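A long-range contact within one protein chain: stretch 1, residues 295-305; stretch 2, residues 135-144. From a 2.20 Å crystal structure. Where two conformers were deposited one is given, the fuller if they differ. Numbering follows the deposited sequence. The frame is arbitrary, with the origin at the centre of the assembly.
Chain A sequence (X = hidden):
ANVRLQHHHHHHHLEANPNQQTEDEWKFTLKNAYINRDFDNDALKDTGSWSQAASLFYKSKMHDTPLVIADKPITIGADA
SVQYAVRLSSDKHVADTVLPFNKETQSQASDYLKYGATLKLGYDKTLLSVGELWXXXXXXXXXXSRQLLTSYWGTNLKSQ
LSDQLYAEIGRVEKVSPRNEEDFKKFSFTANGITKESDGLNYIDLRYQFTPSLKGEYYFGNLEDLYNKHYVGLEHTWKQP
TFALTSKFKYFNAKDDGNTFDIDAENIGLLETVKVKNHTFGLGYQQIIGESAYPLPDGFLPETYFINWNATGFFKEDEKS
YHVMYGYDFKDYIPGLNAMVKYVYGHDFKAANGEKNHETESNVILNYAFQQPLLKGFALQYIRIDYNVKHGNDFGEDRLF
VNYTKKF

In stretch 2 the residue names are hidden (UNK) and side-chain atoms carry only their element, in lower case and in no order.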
ATOM      1  N   LEU A 295     -10.501  -7.528   2.531  1.00 28.51           N
ATOM      2  CA  LEU A 295      -9.060  -7.237   2.715  1.00 29.34           C
ATOM      3  C   LEU A 295      -8.520  -8.329   3.662  1.00 29.56           C
ATOM      4  O   LEU A 295      -9.214  -8.745   4.539  1.00 30.15           O
ATOM      5  CB  LEU A 295      -8.944  -5.843   3.376  1.00 32.17           C
ATOM      6  CG  LEU A 295      -9.243  -4.890   2.241  1.00 38.22           C
ATOM      7  CD1 LEU A 295     -10.503  -4.008   2.353  1.00 39.83           C
ATOM      8  CD2 LEU A 295      -7.997  -4.295   1.605  1.00 37.92           C
ATOM      9  N   PRO A 296      -7.290  -8.801   3.448  1.00 28.71           N
ATOM     10  CA  PRO A 296      -6.646  -9.650   4.338  1.00 28.29           C
ATOM     11  C   PRO A 296      -6.387  -8.990   5.720  1.00 27.70           C
ATOM     12  O   PRO A 296      -6.398  -7.784   5.834  1.00 25.07           O
ATOM     13  CB  PRO A 296      -5.370 -10.057   3.630  1.00 29.98           C
ATOM     14  CG  PRO A 296      -5.272  -9.235   2.330  1.00 30.14           C
ATOM     15  CD  PRO A 296      -6.469  -8.350   2.273  1.00 28.94           C
ATOM     16  N   ASP A 297      -6.225  -9.831   6.756  1.00 27.57           N
ATOM     17  CA  ASP A 297      -5.889  -9.361   8.121  1.00 28.83           C
ATOM     18  C   ASP A 297      -4.509  -8.699   8.059  1.00 27.91           C
ATOM     19  O   ASP A 297      -3.775  -8.859   7.097  1.00 27.18           O
ATOM     20  CB  ASP A 297      -5.804 -10.502   9.163  1.00 30.18           C
ATOM     21  CG  ASP A 297      -7.068 -11.282   9.351  1.00 31.23           C
ATOM     22  OD1 ASP A 297      -8.121 -10.732   9.208  1.00 33.38           O
ATOM     23  OD2 ASP A 297      -7.037 -12.474   9.734  1.00 33.41           O
ATOM     24  N   GLY A 298      -4.229  -7.862   9.000  1.00 28.94           N
ATOM     25  CA  GLY A 298      -2.871  -7.262   9.140  1.00 30.67           C
ATOM     26  C   GLY A 298      -2.677  -5.959   8.382  1.00 31.00           C
ATOM     27  O   GLY A 298      -1.500  -5.521   8.117  1.00 29.43           O
ATOM     28  N   PHE A 299      -3.836  -5.351   8.022  1.00 32.11           N
ATOM     29  CA  PHE A 299      -3.940  -3.944   7.561  1.00 32.64           C
ATOM     30  C   PHE A 299      -3.306  -3.778   6.191  1.00 32.84           C
ATOM     31  O   PHE A 299      -2.817  -2.659   5.828  1.00 31.84           O
ATOM     32  CB  PHE A 299      -3.328  -2.917   8.629  1.00 36.38           C
ATOM     33  CG  PHE A 299      -3.800  -3.178  10.059  1.00 38.96           C
ATOM     34  CD1 PHE A 299      -5.143  -2.954  10.421  1.00 38.80           C
ATOM     35  CD2 PHE A 299      -2.939  -3.788  10.991  1.00 41.07           C
ATOM     36  CE1 PHE A 299      -5.596  -3.327  11.702  1.00 42.80           C
ATOM     37  CE2 PHE A 299      -3.388  -4.148  12.261  1.00 42.13           C
ATOM     38  CZ  PHE A 299      -4.714  -3.913  12.607  1.00 43.82           C
ATOM     39  N   LEU A 300      -3.303  -4.871   5.412  1.00 32.81           N
ATOM     40  CA  LEU A 300      -2.705  -4.819   4.046  1.00 30.89           C
ATOM     41  C   LEU A 300      -3.556  -3.933   3.181  1.00 29.18           C
ATOM     42  O   LEU A 300      -4.715  -4.201   2.995  1.00 29.46           O
ATOM     43  CB  LEU A 300      -2.557  -6.239   3.491  1.00 32.53           C
ATOM     44  CG  LEU A 300      -1.864  -7.277   4.437  1.00 32.39           C
ATOM     45  CD1 LEU A 300      -1.532  -8.593   3.716  1.00 32.78           C
ATOM     46  CD2 LEU A 300      -0.612  -6.618   4.998  1.00 31.87           C
ATOM     47  N   PRO A 301      -3.024  -2.780   2.724  1.00 31.62           N
ATOM     48  CA  PRO A 301      -3.964  -1.856   1.993  1.00 31.25           C
ATOM     49  C   PRO A 301      -4.103  -2.312   0.541  1.00 31.93           C
ATOM     50  O   PRO A 301      -3.214  -2.986   0.034  1.00 31.41           O
ATOM     51  CB  PRO A 301      -3.222  -0.483   2.003  1.00 31.48           C
ATOM     52  CG  PRO A 301      -1.771  -0.929   1.921  1.00 32.50           C
ATOM     53  CD  PRO A 301      -1.670  -2.168   2.832  1.00 30.20           C
ATOM     54  N   GLU A 302      -5.208  -1.927  -0.110  1.00 33.13           N
ATOM     55  CA  GLU A 302      -5.432  -2.235  -1.552  1.00 31.79           C
ATOM     56  C   GLU A 302      -5.201  -0.911  -2.237  1.00 29.48           C
ATOM     57  O   GLU A 302      -6.143  -0.088  -2.500  1.00 30.43           O
ATOM     58  CB  GLU A 302      -6.807  -2.829  -1.849  1.00 31.55           C
ATOM     59  CG  GLU A 302      -7.006  -3.183  -3.311  1.00 32.53           C
ATOM     60  CD  GLU A 302      -5.734  -3.888  -3.840  1.00 34.73           C
ATOM     61  OE1 GLU A 302      -4.812  -3.149  -4.387  1.00 33.78           O
ATOM     62  OE2 GLU A 302      -5.640  -5.150  -3.641  1.00 31.79           O
ATOM     63  N   THR A 303      -3.938  -0.746  -2.551  1.00 29.24           N
ATOM     64  CA  THR A 303      -3.384   0.479  -3.159  1.00 29.02           C
ATOM     65  C   THR A 303      -3.835   0.727  -4.601  1.00 29.22           C
ATOM     66  O   THR A 303      -3.694   1.845  -5.080  1.00 27.12           O
ATOM     67  CB  THR A 303      -1.820   0.501  -3.181  1.00 28.56           C
ATOM     68  OG1 THR A 303      -1.350  -0.703  -3.852  1.00 28.29           O
ATOM     69  CG2 THR A 303      -1.229   0.562  -1.594  1.00 29.56           C
ATOM     70  N   TYR A 304      -4.353  -0.314  -5.258  1.00 31.71           N
ATOM     71  CA  TYR A 304      -4.915  -0.210  -6.629  1.00 32.02           C
ATOM     72  C   TYR A 304      -6.355   0.143  -6.704  1.00 29.51           C
ATOM     73  O   TYR A 304      -6.958   0.073  -7.788  1.00 29.22           O
ATOM     74  CB  TYR A 304      -4.607  -1.497  -7.376  1.00 34.31           C
ATOM     75  CG  TYR A 304      -3.101  -1.599  -7.662  1.00 36.25           C
ATOM     76  CD1 TYR A 304      -2.152  -1.975  -6.628  1.00 34.47           C
ATOM     77  CD2 TYR A 304      -2.597  -1.191  -8.944  1.00 36.79           C
ATOM     78  CE1 TYR A 304      -0.777  -1.989  -6.895  1.00 35.79           C
ATOM     79  CE2 TYR A 304      -1.233  -1.189  -9.223  1.00 36.53           C
ATOM     80  CZ  TYR A 304      -0.333  -1.602  -8.258  1.00 36.50           C
ATOM     81  OH  TYR A 304       0.962  -1.622  -8.646  1.00 35.78           O
ATOM     82  N   PHE A 305      -6.963   0.389  -5.551  1.00 29.79           N
ATOM     83  CA  PHE A 305      -8.280   1.025  -5.512  1.00 29.80           C
ATOM     84  C   PHE A 305      -8.034   2.447  -6.075  1.00 30.17           C
ATOM     85  O   PHE A 305      -6.865   2.877  -6.105  1.00 27.04           O
ATOM     86  CB  PHE A 305      -8.806   1.092  -4.051  1.00 31.03           C
ATOM     87  CG  PHE A 305      -9.570  -0.091  -3.548  1.00 30.36           C
ATOM     88  CD1 PHE A 305      -9.748  -1.252  -4.267  1.00 31.19           C
ATOM     89  CD2 PHE A 305     -10.119  -0.035  -2.262  1.00 32.39           C
ATOM     90  CE1 PHE A 305     -10.435  -2.326  -3.737  1.00 31.41           C
ATOM     91  CE2 PHE A 305     -10.845  -1.122  -1.695  1.00 31.05           C
ATOM     92  CZ  PHE A 305     -10.980  -2.261  -2.451  1.00 34.37           C
ATOM     93  N   UNK A 135       6.669  -6.247  -2.676  1.00 30.38           N
ATOM     94  CA  UNK A 135       5.668  -6.345  -3.749  1.00 31.01           C
ATOM     95  C   UNK A 135       4.972  -4.992  -3.883  1.00 30.45           C
ATOM     96  O   UNK A 135       4.685  -4.308  -2.855  1.00 26.69           O
ATOM     97  c   UNK A 135       4.416  -9.833  -2.750  1.00 30.56           C
ATOM     98  c   UNK A 135       5.994  -9.215  -4.626  1.00 34.40           C
ATOM     99  c   UNK A 135       5.314  -8.784  -3.290  1.00 31.76           C
ATOM    100  c   UNK A 135       4.643  -7.416  -3.360  1.00 30.12           C
ATOM    101  N   UNK A 136       4.629  -4.693  -5.118  1.00 30.17           N
ATOM    102  CA  UNK A 136       3.883  -3.536  -5.468  1.00 34.17           C
ATOM    103  C   UNK A 136       2.737  -3.992  -6.419  1.00 34.65           C
ATOM    104  O   UNK A 136       2.784  -3.712  -7.599  1.00 34.00           O
ATOM    105  c   UNK A 136       3.995  -1.182  -6.503  1.00 41.59           C
ATOM    106  c   UNK A 136       4.767  -2.480  -6.200  1.00 37.72           C
ATOM    107  o   UNK A 136       4.541  -0.355  -7.247  1.00 51.17           O
ATOM    108  o   UNK A 136       2.844  -0.966  -6.008  1.00 42.42           O
ATOM    109  N   UNK A 137       1.757  -4.700  -5.853  1.00 34.27           N
ATOM    110  CA  UNK A 137       0.683  -5.374  -6.549  1.00 33.36           C
ATOM    111  C   UNK A 137      -0.616  -5.228  -5.828  1.00 31.90           C
ATOM    112  O   UNK A 137      -0.692  -4.923  -4.602  1.00 31.60           O
ATOM    113  c   UNK A 137       2.210  -7.173  -7.537  1.00 37.95           C
ATOM    114  c   UNK A 137       2.731  -8.533  -7.203  1.00 39.43           C
ATOM    115  c   UNK A 137       1.968  -7.058  -9.043  1.00 38.86           C
ATOM    116  c   UNK A 137       0.987  -6.870  -6.608  1.00 35.16           C
ATOM    117  N   UNK A 138      -1.694  -5.496  -6.536  1.00 32.78           N
ATOM    118  CA  UNK A 138      -2.965  -5.811  -5.824  1.00 31.40           C
ATOM    119  C   UNK A 138      -2.811  -6.895  -4.707  1.00 31.29           C
ATOM    120  O   UNK A 138      -1.985  -7.818  -4.823  1.00 29.56           O
ATOM    121  c   UNK A 138      -1.823  -5.603  -7.985  1.00 31.62           C
ATOM    122  c   UNK A 138      -3.769  -6.392  -6.955  1.00 34.81           C
ATOM    123  c   UNK A 138      -3.274  -5.498  -8.151  1.00 33.30           C
ATOM    124  N   UNK A 139      -3.594  -6.817  -3.656  1.00 29.42           N
ATOM    125  CA  UNK A 139      -3.339  -7.542  -2.472  1.00 33.56           C
ATOM    126  C   UNK A 139      -2.014  -7.223  -1.646  1.00 31.31           C
ATOM    127  O   UNK A 139      -2.100  -7.012  -0.439  1.00 30.67           O
ATOM    128  c   UNK A 139      -4.432  -9.643  -3.630  1.00 41.08           C
ATOM    129  c   UNK A 139      -3.310  -9.129  -2.700  1.00 39.43           C
ATOM    130  c   UNK A 139      -3.407  -9.806  -1.305  1.00 39.72           C
ATOM    131  N   UNK A 140      -0.825  -7.299  -2.305  1.00 29.65           N
ATOM    132  CA  UNK A 140       0.446  -7.200  -1.668  1.00 30.38           C
ATOM    133  C   UNK A 140       1.093  -5.914  -2.128  1.00 30.48           C
ATOM    134  O   UNK A 140       1.786  -5.893  -3.170  1.00 30.54           O
ATOM    135  o   UNK A 140       1.494  -8.525  -3.381  1.00 29.52           O
ATOM    136  c   UNK A 140       1.277  -8.447  -2.000  1.00 31.05           C
ATOM    137  c   UNK A 140       0.558  -9.752  -1.483  1.00 32.65           C
ATOM    138  N   UNK A 141       0.880  -4.800  -1.469  0.50 30.35           N
ATOM    139  CA  UNK A 141       1.488  -3.506  -1.978  0.50 33.68           C
ATOM    140  C   UNK A 141       2.631  -2.953  -1.104  0.50 33.83           C
ATOM    141  O   UNK A 141       3.018  -3.571  -0.101  0.50 36.19           O
ATOM    142  c   UNK A 141       0.392  -2.428  -2.123  0.50 34.27           C
ATOM    143  N   UNK A 142       3.168  -1.793  -1.484  0.50 35.60           N
ATOM    144  CA  UNK A 142       3.959  -0.918  -0.547  0.50 36.52           C
ATOM    145  C   UNK A 142       3.063  -0.544   0.690  0.50 37.29           C
ATOM    146  O   UNK A 142       1.988   0.040   0.331  0.50 32.26           O
ATOM    147  c   UNK A 142       4.313   0.416  -1.306  0.50 35.94           C
ATOM    148  c   UNK A 142       4.810   0.092  -2.731  0.50 34.46           C
ATOM    149  c   UNK A 142       5.277   1.324  -0.492  0.50 33.60           C
ATOM    150  N   UNK A 143       3.331  -0.914   2.031  1.00 39.38           N
ATOM    151  CA  UNK A 143       2.663  -0.109   3.042  1.00 38.48           C
ATOM    152  C   UNK A 143       3.667   0.674   3.928  1.00 37.10           C
ATOM    153  O   UNK A 143       4.135   0.186   5.000  1.00 34.27           O
ATOM    154  o   UNK A 143       0.076  -0.601   5.600  1.00 30.10           O
ATOM    155  c   UNK A 143       0.871  -0.069   4.807  1.00 32.77           C
ATOM    156  o   UNK A 143       0.972   1.232   4.741  1.00 36.25           O
ATOM    157  c   UNK A 143       1.743  -0.945   3.920  1.00 32.99           C
ATOM    158  N   UNK A 144       3.853   1.904   3.502  1.00 32.49           N
ATOM    159  CA  UNK A 144       4.671   2.907   4.268  1.00 32.50           C
ATOM    160  C   UNK A 144       3.839   3.949   5.029  1.00 29.53           C
ATOM    161  O   UNK A 144       4.323   5.002   5.335  1.00 31.14           O
ATOM    162  c   UNK A 144       5.659   3.623   3.260  1.00 31.01           C
TER
HETATM  163  O   HOH W   1      -2.310  -2.942  -3.400  1.00 26.60           O
HETATM  164  O   HOH W   2      -1.262  -4.678   0.641  1.00 28.22           O

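Position 135 carries four carbons, forked at the second, and lies beyond reach of stretch 1. The fork after a single unbranched carbon makes it leucine, L135.

Position 136 has two carbons, the second bearing two oxygens. Its CB leaves sideways, but the carboxylate swings back until one oxygen is 3.3 Å from Y304 OH, and its backbone O stands 3.0 Å from the same OH. A carboxylate this short is aspartate, D136, and the nearer oxygen is OD1.

At position 137 four carbons again fork at the second, and CB points away from stretch 1. It meets its partner with backbone: its carbonyl C lies 3.4 Å from Y304 CE1. This is L137.

Position 138 shows three carbons closing a ring onto the backbone N. One ring carbon sits over one face of the Y304 ring, 4.0 Å from its centroid and 17° off the normal, a CH-pi contact. Only proline closes such a ring; this is P138, and the carbon is CD.

Position 139 has one carbon carrying two more, all carbon. One branch reaches 4.1 Å from P296 CG, while the backbone does the polar work: the N of 139 donates to E302 OE2 at 2.6 Å, nearly straight at 174°. The beta-branched carbons make it valine, V139, with CG1 the branch near P296.

Position 140 has one carbon carrying an oxygen and a carbon, and its CB points away. Its backbone serves the loop itself: L137 N donates to the O of 140 at 2.9 Å. This is threonine, T140.

Position 141 has a single side-chain carbon, CB, which points toward stretch 1 and already lies 3.0 Å from T303 OG1, leaving little room there: alanine, A141.

Position 142 has one carbon carrying two carbons; its side chain stays on the surface, and its backbone O lies 3.8 Å from T303 CG2. It is valine, V142.

Position 143 has two carbons, the second with two oxygens, one of them packed 3.6 Å from P301 CD and hydrogen-bonded elsewhere in the structure. This is D143, and that oxygen is OD2.

Position 144 has one carbon and lies out of reach: A144.

Neither stretch has regular secondary structure; one carboxylate and two waters link the two. E302 OE2 takes the V139 amide while OE1 accepts from Y304 N at 3.0 Å, fastening its own turn as well as the opposing loop. Water 1 donates to L137 O (2.8 Å) and E302 OE1 (2.7 Å) and accepts from T303 N (2.9 Å) and T303 OG1 (2.5 Å). Water 2 donates to V139 O and P301 O, both at 2.7 Å, and accepts from A141 N at 3.0 Å. The rule is to satisfy irregular backbone with a buried carboxylate and bridging waters, then pack proline against tyrosine beside them.

Stretch 2, residues 135-144: LDLPVTAVDA
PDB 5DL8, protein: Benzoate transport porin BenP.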